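Local coordinates for switch-activating protein 1 (Schizosaccharomyces pombe, PDB 5JDK), which binds specific DNA sequences, including the mating-type switch-activating site SAS1 and a replication fork barrier in the ribosomal DNA, where it blocks replication forks, at residues H49-D53 with R54-E58. Numbering follows the deposited sequence.
Sequences HELVD and RKTSE
Val52 and Lys55 close a type II beta turn, a compact way of reversing a chain just before a helix; here it ends the loop that leads from helix 34-46 to helix 56-71 in the DNA-binding domain of Sap1. Lys55 N donates to Val52 O over 2.9 Å, a bent bond of 144° at the hydrogen, and Arg54 has the positive phi (72°) that the third position of such a turn demands. Lys55 is also the N-cap residue, so the last residue of the turn directly precedes the first residue of helix 56-71.

The tight, buried side belongs to Leu51. With CG anti to the backbone N (chi1 176°), its CD1 reaches Thr56 CA at 4.1 Å, while the same side chain packs on Trp119, Leu123 and Leu126 of helix 107-131. The solvent side is that of Val52 and Lys55, both exposed, which run side by side in the same direction, CG1 of Val52 lying 3.9 Å from Lys55 CD.

The carboxylate of Asp53 finds its partners beyond the turn bond: OD2 forms a salt bridge with Arg130 of helix 107-131, and OD1 accepts a hydrogen bond from a water that in turn accepts one from Arg54 N. Replacing Asp53 by an alanine would probably leave Arg130 without this acidic mate and that water without its carboxylate acceptor. Between the two arms of the turn, a second water accepts from Val52 N and donates to Glu50 O and, at 2.7 Å, to Lys55 O.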
loop_
_atom_site.group_PDB
_atom_site.type_symbol
_atom_site.label_atom_id
_atom_site.label_comp_id
_atom_site.label_asym_id
_atom_site.label_seq_id
_atom_site.Cartn_x
_atom_site.Cartn_y
_atom_site.Cartn_z
ATOM N N HIS A 49 1.870 -5.557 -9.836
ATOM C CA HIS A 49 1.350 -6.505 -10.811
ATOM C C HIS A 49 1.554 -7.942 -10.380
ATOM O O HIS A 49 1.028 -8.853 -11.032
ATOM C CB HIS A 49 1.966 -6.239 -12.185
ATOM C CG HIS A 49 1.470 -4.970 -12.810
ATOM N ND1 HIS A 49 2.307 -3.949 -13.203
ATOM C CD2 HIS A 49 0.211 -4.549 -13.079
ATOM C CE1 HIS A 49 1.588 -2.961 -13.703
ATOM N NE2 HIS A 49 0.313 -3.299 -13.638
ATOM N N GLU A 50 2.274 -8.162 -9.289
ATOM C CA GLU A 50 2.472 -9.499 -8.762
ATOM C C GLU A 50 1.346 -9.951 -7.851
ATOM O O GLU A 50 1.230 -11.156 -7.618
ATOM C CB GLU A 50 3.818 -9.594 -8.036
ATOM C CG GLU A 50 4.986 -9.306 -8.961
ATOM C CD GLU A 50 6.342 -9.401 -8.304
ATOM O OE1 GLU A 50 7.332 -9.014 -8.940
ATOM O OE2 GLU A 50 6.435 -9.859 -7.158
ATOM N N LEU A 51 0.497 -9.043 -7.363
ATOM C CA LEU A 51 -0.662 -9.448 -6.578
ATOM C C LEU A 51 -1.696 -10.093 -7.495
ATOM O O LEU A 51 -2.112 -9.510 -8.505
ATOM C CB LEU A 51 -1.262 -8.252 -5.839
ATOM C CG LEU A 51 -2.548 -8.556 -5.072
ATOM C CD1 LEU A 51 -2.333 -9.596 -3.978
ATOM C CD2 LEU A 51 -3.122 -7.302 -4.461
ATOM N N VAL A 52 -2.081 -11.317 -7.160
ATOM C CA VAL A 52 -3.088 -12.087 -7.886
ATOM C C VAL A 52 -4.298 -12.228 -6.975
ATOM O O VAL A 52 -4.152 -12.554 -5.795
ATOM C CB VAL A 52 -2.538 -13.468 -8.310
ATOM C CG1 VAL A 52 -3.634 -14.340 -8.925
ATOM C CG2 VAL A 52 -1.371 -13.306 -9.275
ATOM N N ASP A 53 -5.491 -11.996 -7.516
ATOM C CA ASP A 53 -6.701 -12.111 -6.710
ATOM C C ASP A 53 -6.767 -13.488 -6.059
ATOM O O ASP A 53 -6.516 -14.509 -6.704
ATOM C CB ASP A 53 -7.925 -11.865 -7.592
ATOM C CG ASP A 53 -9.196 -11.582 -6.784
ATOM O OD1 ASP A 53 -9.129 -10.959 -5.704
ATOM O OD2 ASP A 53 -10.274 -11.978 -7.264
ATOM N N ARG A 54 -7.084 -13.537 -4.771
ATOM C CA ARG A 54 -7.220 -14.732 -3.975
ATOM C C ARG A 54 -5.879 -15.406 -3.668
ATOM O O ARG A 54 -5.876 -16.532 -3.213
ATOM C CB ARG A 54 -8.233 -15.717 -4.529
ATOM C CG ARG A 54 -9.632 -15.176 -4.668
ATOM C CD ARG A 54 -10.296 -14.812 -3.332
ATOM N NE ARG A 54 -10.433 -15.912 -2.372
ATOM C CZ ARG A 54 -11.456 -16.743 -2.330
ATOM N NH1 ARG A 54 -12.499 -16.581 -3.128
ATOM N NH2 ARG A 54 -11.497 -17.651 -1.428
ATOM N N LYS A 55 -4.783 -14.688 -3.928
ATOM C CA LYS A 55 -3.413 -15.151 -3.612
ATOM C C LYS A 55 -2.667 -14.059 -2.813
ATOM O O LYS A 55 -1.480 -13.741 -3.043
ATOM C CB LYS A 55 -2.624 -15.590 -4.823
ATOM C CG LYS A 55 -3.275 -16.717 -5.553
ATOM C CD LYS A 55 -2.462 -17.331 -6.636
ATOM C CE LYS A 55 -3.287 -18.416 -7.321
ATOM N NZ LYS A 55 -3.562 -19.503 -6.397
ATOM N N THR A 56 -3.366 -13.468 -1.867
ATOM C CA THR A 56 -2.799 -12.417 -1.088
ATOM C C THR A 56 -1.632 -12.860 -0.215
ATOM O O THR A 56 -0.688 -12.087 -0.019
ATOM C CB THR A 56 -3.826 -11.699 -0.220
ATOM O OG1 THR A 56 -4.307 -12.638 0.724
ATOM C CG2 THR A 56 -4.919 -11.137 -1.043
ATOM N N SER A 57 -1.695 -14.082 0.318
ATOM C CA SER A 57 -0.667 -14.528 1.257
ATOM C C SER A 57 0.719 -14.453 0.629
ATOM O O SER A 57 1.661 -13.914 1.233
ATOM C CB SER A 57 -0.982 -15.951 1.718
ATOM O OG SER A 57 0.014 -16.469 2.576
ATOM N N GLU A 58 0.862 -14.977 -0.588
ATOM C CA GLU A 58 2.174 -14.976 -1.231
ATOM C C GLU A 58 2.688 -13.554 -1.413
ATOM O O GLU A 58 3.897 -13.288 -1.287
ATOM C CB GLU A 58 2.082 -15.641 -2.609
ATOM C CG GLU A 58 1.776 -17.117 -2.640
ATOM C CD GLU A 58 1.258 -17.556 -3.999
ATOM O OE1 GLU A 58 0.245 -18.290 -4.050
ATOM O OE2 GLU A 58 1.867 -17.152 -5.017
HETATM O O HOH W 1 -0.406 -12.844 -5.369
HETATM O O HOH W 2 -7.691 -10.953 -3.348
#